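Local structure of response regulator (Xanthomonas campestris pv. campestris, 3QYY) at residues Gln27-Glu39 and Val134-Arg146. The protein probably makes the second messenger cyclic di-GMP as a diguanylate cyclase, this piece being its GGDEF domain, which binds cyclic di-GMP at its active site. Residues are numbered along the deposited sequence; the frame is centred on the assembly and turned at random.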
ATOM      1  N   GLN B  27      -1.565  -1.516  20.128  1.00 21.04           N
ATOM      2  CA  GLN B  27      -1.925  -1.637  21.537  1.00 22.89           C
ATOM      3  C   GLN B  27      -3.264  -2.350  21.704  1.00 21.11           C
ATOM      4  O   GLN B  27      -3.457  -3.090  22.666  1.00 22.10           O
ATOM      5  CB  GLN B  27      -1.990  -0.261  22.202  1.00 25.39           C
ATOM      6  CG  GLN B  27      -1.928  -0.324  23.723  1.00 26.76           C
ATOM      7  CD  GLN B  27      -1.836   1.045  24.363  1.00 29.53           C
ATOM      8  OE1 GLN B  27      -1.048   1.888  23.938  1.00 30.38           O
ATOM      9  NE2 GLN B  27      -2.633   1.269  25.401  1.00 31.48           N
ATOM     10  N   ALA B  28      -4.184  -2.126  20.767  1.00 21.51           N
ATOM     11  CA  ALA B  28      -5.498  -2.766  20.812  1.00 21.35           C
ATOM     12  C   ALA B  28      -5.338  -4.266  20.592  1.00 21.93           C
ATOM     13  O   ALA B  28      -5.982  -5.076  21.263  1.00 21.32           O
ATOM     14  CB  ALA B  28      -6.421  -2.171  19.743  1.00 20.35           C
ATOM     15  N   MET B  29      -4.481  -4.638  19.645  1.00 21.94           N
ATOM     16  CA  MET B  29      -4.241  -6.049  19.369  1.00 23.34           C
ATOM     17  C   MET B  29      -3.639  -6.712  20.606  1.00 23.86           C
ATOM     18  O   MET B  29      -4.046  -7.807  20.994  1.00 24.43           O
ATOM     19  CB  MET B  29      -3.287  -6.225  18.178  1.00 23.11           C
ATOM     20  CG  MET B  29      -3.944  -6.107  16.803  1.00 23.92           C
ATOM     21  SD  MET B  29      -2.838  -6.633  15.459  1.00 24.26           S
ATOM     22  CE  MET B  29      -1.839  -5.153  15.261  1.00 24.13           C
ATOM     23  N   ARG B  30      -2.668  -6.045  21.221  1.00 24.06           N
ATOM     24  CA  ARG B  30      -2.022  -6.584  22.412  1.00 26.25           C
ATOM     25  C   ARG B  30      -3.045  -6.816  23.519  1.00 25.94           C
ATOM     26  O   ARG B  30      -3.121  -7.905  24.093  1.00 26.22           O
ATOM     27  CB  ARG B  30      -0.941  -5.626  22.923  1.00 26.96           C
ATOM     28  CG  ARG B  30      -0.165  -6.165  24.118  1.00 30.67           C
ATOM     29  CD  ARG B  30       0.526  -5.049  24.884  1.00 32.56           C
ATOM     30  NE  ARG B  30      -0.442  -4.116  25.452  1.00 34.11           N
ATOM     31  CZ  ARG B  30      -0.121  -3.018  26.130  1.00 34.82           C
ATOM     32  NH1 ARG B  30       1.153  -2.704  26.331  1.00 34.08           N
ATOM     33  NH2 ARG B  30      -1.078  -2.237  26.611  1.00 34.28           N
ATOM     34  N   ASP B  31      -3.835  -5.787  23.813  1.00 25.63           N
ATOM     35  CA  ASP B  31      -4.840  -5.879  24.862  1.00 26.63           C
ATOM     36  C   ASP B  31      -5.906  -6.932  24.577  1.00 25.28           C
ATOM     37  O   ASP B  31      -6.312  -7.664  25.480  1.00 25.85           O
ATOM     38  CB  ASP B  31      -5.505  -4.517  25.086  1.00 26.60           C
ATOM     39  CG  ASP B  31      -4.535  -3.471  25.610  1.00 27.73           C
ATOM     40  OD1 ASP B  31      -3.407  -3.839  26.002  1.00 29.81           O
ATOM     41  OD2 ASP B  31      -4.906  -2.279  25.637  1.00 28.67           O
ATOM     42  N   SER B  32      -6.360  -7.008  23.328  1.00 23.96           N
ATOM     43  CA  SER B  32      -7.378  -7.981  22.949  1.00 23.51           C
ATOM     44  C   SER B  32      -6.890  -9.420  23.089  1.00 24.87           C
ATOM     45  O   SER B  32      -7.650 -10.298  23.501  1.00 24.35           O
ATOM     46  CB  SER B  32      -7.851  -7.736  21.513  1.00 21.56           C
ATOM     47  OG  SER B  32      -8.726  -6.622  21.457  1.00 22.18           O
ATOM     48  N   VAL B  33      -5.630  -9.663  22.742  1.00 24.83           N
ATOM     49  CA  VAL B  33      -5.067 -11.004  22.851  1.00 27.46           C
ATOM     50  C   VAL B  33      -4.884 -11.379  24.320  1.00 29.02           C
ATOM     51  O   VAL B  33      -5.116 -12.527  24.713  1.00 30.35           O
ATOM     52  CB  VAL B  33      -3.706 -11.104  22.127  1.00 27.80           C
ATOM     53  CG1 VAL B  33      -3.050 -12.448  22.424  1.00 28.97           C
ATOM     54  CG2 VAL B  33      -3.911 -10.943  20.628  1.00 26.49           C
ATOM     55  N   THR B  34      -4.471 -10.407  25.125  1.00 29.20           N
ATOM     56  CA  THR B  34      -4.271 -10.640  26.550  1.00 31.73           C
ATOM     57  C   THR B  34      -5.601 -11.011  27.196  1.00 32.18           C
ATOM     58  O   THR B  34      -5.691 -11.982  27.948  1.00 32.85           O
ATOM     59  CB  THR B  34      -3.711  -9.386  27.245  1.00 31.72           C
ATOM     60  OG1 THR B  34      -2.418  -9.080  26.708  1.00 32.81           O
ATOM     61  CG2 THR B  34      -3.588  -9.615  28.748  1.00 33.44           C
ATOM     62  N   ALA B  35      -6.634 -10.232  26.894  1.00 32.40           N
ATOM     63  CA  ALA B  35      -7.961 -10.484  27.439  1.00 34.48           C
ATOM     64  C   ALA B  35      -8.463 -11.861  27.008  1.00 36.36           C
ATOM     65  O   ALA B  35      -9.143 -12.549  27.768  1.00 36.31           O
ATOM     66  CB  ALA B  35      -8.925  -9.401  26.976  1.00 33.97           C
ATOM     67  N   ALA B  36      -8.123 -12.259  25.787  1.00 37.40           N
ATOM     68  CA  ALA B  36      -8.540 -13.555  25.266  1.00 40.40           C
ATOM     69  C   ALA B  36      -7.801 -14.693  25.968  1.00 43.17           C
ATOM     70  O   ALA B  36      -8.406 -15.694  26.355  1.00 43.38           O
ATOM     71  CB  ALA B  36      -8.289 -13.620  23.765  1.00 40.35           C
ATOM     72  N   GLN B  37      -6.492 -14.530  26.126  1.00 45.18           N
ATOM     73  CA  GLN B  37      -5.656 -15.537  26.768  1.00 48.06           C
ATOM     74  C   GLN B  37      -5.846 -15.597  28.279  1.00 49.40           C
ATOM     75  O   GLN B  37      -5.646 -16.646  28.894  1.00 49.87           O
ATOM     76  CB  GLN B  37      -4.179 -15.270  26.456  1.00 49.08           C
ATOM     77  CG  GLN B  37      -3.536 -16.275  25.506  1.00 50.61           C
ATOM     78  CD  GLN B  37      -4.165 -16.278  24.126  1.00 51.24           C
ATOM     79  OE1 GLN B  37      -5.365 -16.503  23.977  1.00 53.14           O
ATOM     80  NE2 GLN B  37      -3.349 -16.034  23.107  1.00 50.18           N
ATOM     81  N   ARG B  38      -6.233 -14.476  28.879  1.00 50.34           N
ATOM     82  CA  ARG B  38      -6.425 -14.428  30.322  1.00 51.42           C
ATOM     83  C   ARG B  38      -7.889 -14.443  30.749  1.00 51.13           C
ATOM     84  O   ARG B  38      -8.310 -15.324  31.497  1.00 51.87           O
ATOM     85  CB  ARG B  38      -5.724 -13.197  30.902  1.00 52.47           C
ATOM     86  CG  ARG B  38      -5.765 -13.123  32.417  1.00 55.19           C
ATOM     87  CD  ARG B  38      -4.729 -12.148  32.955  1.00 57.17           C
ATOM     88  NE  ARG B  38      -4.907 -10.799  32.427  1.00 58.24           N
ATOM     89  CZ  ARG B  38      -4.164  -9.756  32.786  1.00 59.40           C
ATOM     90  NH1 ARG B  38      -4.394  -8.563  32.256  1.00 59.81           N
ATOM     91  NH2 ARG B  38      -3.193  -9.905  33.677  1.00 59.81           N
ATOM     92  N   GLU B  39      -8.666 -13.472  30.279  1.00 50.56           N
ATOM     93  CA  GLU B  39     -10.079 -13.403  30.635  1.00 50.02           C
ATOM     94  C   GLU B  39     -10.864 -14.529  29.978  1.00 48.84           C
ATOM     95  O   GLU B  39     -11.923 -14.926  30.462  1.00 48.94           O
ATOM     96  CB  GLU B  39     -10.664 -12.047  30.235  1.00 52.07           C
ATOM     97  CG  GLU B  39     -10.029 -10.872  30.964  1.00 54.98           C
ATOM     98  CD  GLU B  39     -10.201 -10.956  32.470  1.00 56.91           C
ATOM     99  OE1 GLU B  39      -9.636 -10.099  33.181  1.00 58.20           O
ATOM    100  OE2 GLU B  39     -10.903 -11.876  32.944  1.00 57.37           O
ATOM    101  N   VAL B 134      -8.527 -16.146  14.001  1.00 24.78           N
ATOM    102  CA  VAL B 134      -9.117 -16.269  15.327  1.00 26.28           C
ATOM    103  C   VAL B 134      -8.051 -16.527  16.387  1.00 27.53           C
ATOM    104  O   VAL B 134      -7.118 -17.302  16.173  1.00 28.03           O
ATOM    105  CB  VAL B 134     -10.156 -17.415  15.367  1.00 27.74           C
ATOM    106  CG1 VAL B 134     -11.287 -17.121  14.394  1.00 26.66           C
ATOM    107  CG2 VAL B 134      -9.489 -18.735  15.015  1.00 31.13           C
ATOM    108  N   CYS B 135      -8.185 -15.866  17.531  1.00 26.90           N
ATOM    109  CA  CYS B 135      -7.224 -16.042  18.608  1.00 30.90           C
ATOM    110  C   CYS B 135      -7.434 -17.399  19.271  1.00 32.47           C
ATOM    111  O   CYS B 135      -8.566 -17.817  19.514  1.00 32.56           O
ATOM    112  CB  CYS B 135      -7.372 -14.930  19.649  1.00 31.04           C
ATOM    113  SG  CYS B 135      -6.046 -14.887  20.886  1.00 35.38           S
ATOM    114  N   GLU B 136      -6.331 -18.083  19.541  1.00 35.62           N
ATOM    115  CA  GLU B 136      -6.360 -19.390  20.185  1.00 39.26           C
ATOM    116  C   GLU B 136      -5.143 -19.486  21.092  1.00 39.62           C
ATOM    117  O   GLU B 136      -4.145 -18.803  20.867  1.00 38.72           O
ATOM    118  CB  GLU B 136      -6.324 -20.505  19.134  1.00 41.17           C
ATOM    119  CG  GLU B 136      -7.552 -20.543  18.235  1.00 45.04           C
ATOM    120  CD  GLU B 136      -7.465 -21.606  17.155  1.00 47.74           C
ATOM    121  OE1 GLU B 136      -8.441 -21.752  16.386  1.00 48.02           O
ATOM    122  OE2 GLU B 136      -6.422 -22.292  17.072  1.00 49.85           O
ATOM    123  N   VAL B 137      -5.229 -20.328  22.117  1.00 40.29           N
ATOM    124  CA  VAL B 137      -4.125 -20.498  23.054  1.00 41.30           C
ATOM    125  C   VAL B 137      -2.831 -20.838  22.315  1.00 41.07           C
ATOM    126  O   VAL B 137      -2.839 -21.602  21.350  1.00 41.12           O
ATOM    127  CB  VAL B 137      -4.435 -21.615  24.082  1.00 42.00           C
ATOM    128  CG1 VAL B 137      -4.637 -22.940  23.367  1.00 42.16           C
ATOM    129  CG2 VAL B 137      -3.308 -21.716  25.100  1.00 42.17           C
ATOM    130  N   GLY B 138      -1.723 -20.260  22.770  1.00 41.46           N
ATOM    131  CA  GLY B 138      -0.442 -20.517  22.136  1.00 42.70           C
ATOM    132  C   GLY B 138      -0.133 -19.565  20.993  1.00 43.27           C
ATOM    133  O   GLY B 138       0.962 -19.599  20.430  1.00 44.03           O
ATOM    134  N   ILE B 139      -1.099 -18.719  20.645  1.00 42.78           N
ATOM    135  CA  ILE B 139      -0.927 -17.751  19.565  1.00 42.74           C
ATOM    136  C   ILE B 139      -0.856 -16.331  20.123  1.00 41.11           C
ATOM    137  O   ILE B 139      -1.742 -15.903  20.860  1.00 41.20           O
ATOM    138  CB  ILE B 139      -2.098 -17.834  18.546  1.00 44.02           C
ATOM    139  CG1 ILE B 139      -1.981 -19.111  17.705  1.00 45.96           C
ATOM    140  CG2 ILE B 139      -2.090 -16.616  17.634  1.00 44.27           C
ATOM    141  CD1 ILE B 139      -2.096 -20.399  18.494  1.00 47.38           C
ATOM    142  N   ASP B 140       0.201 -15.605  19.771  1.00 39.21           N
ATOM    143  CA  ASP B 140       0.372 -14.235  20.241  1.00 36.90           C
ATOM    144  C   ASP B 140      -0.125 -13.242  19.187  1.00 34.29           C
ATOM    145  O   ASP B 140      -0.458 -13.631  18.066  1.00 32.19           O
ATOM    146  CB  ASP B 140       1.841 -13.974  20.583  1.00 39.46           C
ATOM    147  CG  ASP B 140       2.723 -13.886  19.356  1.00 41.92           C
ATOM    148  OD1 ASP B 140       2.484 -14.638  18.388  1.00 43.34           O
ATOM    149  OD2 ASP B 140       3.668 -13.068  19.366  1.00 44.22           O
ATOM    150  N   ALA B 141      -0.166 -11.964  19.554  1.00 32.18           N
ATOM    151  CA  ALA B 141      -0.652 -10.914  18.662  1.00 29.58           C
ATOM    152  C   ALA B 141       0.084 -10.801  17.331  1.00 28.37           C
ATOM    153  O   ALA B 141      -0.546 -10.637  16.283  1.00 26.08           O
ATOM    154  CB  ALA B 141      -0.628  -9.567  19.386  1.00 29.20           C
ATOM    155  N   THR B 142       1.410 -10.878  17.358  1.00 27.17           N
ATOM    156  CA  THR B 142       2.168 -10.772  16.116  1.00 27.67           C
ATOM    157  C   THR B 142       1.805 -11.912  15.170  1.00 26.78           C
ATOM    158  O   THR B 142       1.672 -11.709  13.963  1.00 25.20           O
ATOM    159  CB  THR B 142       3.690 -10.774  16.374  1.00 29.26           C
ATOM    160  OG1 THR B 142       4.056 -11.953  17.099  1.00 34.21           O
ATOM    161  CG2 THR B 142       4.089  -9.546  17.175  1.00 27.75           C
ATOM    162  N   GLU B 143       1.627 -13.108  15.727  1.00 25.51           N
ATOM    163  CA  GLU B 143       1.266 -14.281  14.937  1.00 24.86           C
ATOM    164  C   GLU B 143      -0.165 -14.158  14.424  1.00 22.91           C
ATOM    165  O   GLU B 143      -0.446 -14.489  13.275  1.00 21.58           O
ATOM    166  CB  GLU B 143       1.411 -15.546  15.787  1.00 27.60           C
ATOM    167  CG  GLU B 143       0.936 -16.836  15.128  1.00 29.73           C
ATOM    168  CD  GLU B 143       1.647 -17.143  13.822  1.00 33.26           C
ATOM    169  OE1 GLU B 143       2.769 -16.636  13.614  1.00 36.15           O
ATOM    170  OE2 GLU B 143       1.087 -17.907  13.006  1.00 34.29           O
ATOM    171  N   LEU B 144      -1.067 -13.682  15.280  1.00 22.61           N
ATOM    172  CA  LEU B 144      -2.464 -13.506  14.890  1.00 22.10           C
ATOM    173  C   LEU B 144      -2.524 -12.520  13.725  1.00 21.03           C
ATOM    174  O   LEU B 144      -3.247 -12.734  12.750  1.00 19.25           O
ATOM    175  CB  LEU B 144      -3.290 -12.971  16.067  1.00 21.87           C
ATOM    176  CG  LEU B 144      -4.791 -12.791  15.816  1.00 22.99           C
ATOM    177  CD1 LEU B 144      -5.434 -14.146  15.549  1.00 23.11           C
ATOM    178  CD2 LEU B 144      -5.442 -12.128  17.026  1.00 23.16           C
ATOM    179  N   TYR B 145      -1.751 -11.442  13.830  1.00 20.75           N
ATOM    180  CA  TYR B 145      -1.709 -10.434  12.778  1.00 20.89           C
ATOM    181  C   TYR B 145      -1.201 -11.044  11.470  1.00 20.25           C
ATOM    182  O   TYR B 145      -1.777 -10.823  10.401  1.00 20.16           O
ATOM    183  CB  TYR B 145      -0.815  -9.258  13.195  1.00 19.78           C
ATOM    184  CG  TYR B 145      -0.522  -8.298  12.058  1.00 20.50           C
ATOM    185  CD1 TYR B 145       0.622  -8.446  11.271  1.00 20.75           C
ATOM    186  CD2 TYR B 145      -1.422  -7.286  11.729  1.00 19.17           C
ATOM    187  CE1 TYR B 145       0.858  -7.611  10.176  1.00 21.61           C
ATOM    188  CE2 TYR B 145      -1.196  -6.447  10.639  1.00 20.11           C
ATOM    189  CZ  TYR B 145      -0.055  -6.619   9.865  1.00 19.55           C
ATOM    190  OH  TYR B 145       0.150  -5.819   8.762  1.00 18.95           O
ATOM    191  N   ARG B 146      -0.127 -11.821  11.559  1.00 21.91           N
ATOM    192  CA  ARG B 146       0.444 -12.453  10.376  1.00 22.39           C
ATOM    193  C   ARG B 146      -0.578 -13.337   9.676  1.00 21.09           C
ATOM    194  O   ARG B 146      -0.649 -13.354   8.452  1.00 18.86           O
ATOM    195  CB  ARG B 146       1.676 -13.280  10.751  1.00 25.55           C
ATOM    196  CG  ARG B 146       2.815 -12.447  11.314  1.00 31.30           C
ATOM    197  CD  ARG B 146       4.088 -13.262  11.497  1.00 35.53           C
ATOM    198  NE  ARG B 146       5.165 -12.438  12.034  1.00 39.55           N
ATOM    199  CZ  ARG B 146       6.404 -12.866  12.248  1.00 42.22           C
ATOM    200  NH1 ARG B 146       6.735 -14.119  11.969  1.00 43.76           N
ATOM    201  NH2 ARG B 146       7.313 -12.037  12.744  1.00 42.90           N
TER
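V33 reaches from helix 22-38 to the start of helix 141-157 and divides its two methyls between different neighbours. CG2 rests on A141, 3.8 Å from its CB, and also touches CD2 of L144; CG1, anti to the backbone N (chi1 172°), faces the loop instead, 4.2 Å from SG of C135 and beside the carbonyl oxygen of I139. One turn earlier, M29, bent at chi3, meets Y145 with its thioether end. The two side chains cross obliquely, SD of M29 lying 4.0 Å from CB of Y145 and 5.2 Å from the ring centroid, 68° off the ring normal, a Met-aromatic contact. CB of A141 fits against V33 and the backbone of M29, and the axes of 27-38 and 141-146 approach to 9.9 Å, their N-to-C directions 109° apart. Beyond V33, CB of A36 packs on SG of C135, and Q37, bent at chi2, brings OE1 to 3.6 Å from SG of C135 and turns NE2 toward the carbonyl oxygens of E136 and I139 in the type II turn. NE2 of Q37 lies 2.8 Å from O of I139, yet the angle is too poor for a hydrogen bond. D140 N-caps helix 141-157: OD1 accepts from N of E143, while OD2 takes the hydroxyl of T142. Y145 also stacks on W89, touches bound cyclic di-GMP and hydrogen-bonds through OH to K54 of the second subunit. With no hydrogen bond across the two segments, cohesion comes chiefly from apolar and sulfur contacts, which join the helices on one side of the GGDEF sheet and leave the polar end of Y145 to the ligand-bound dimer.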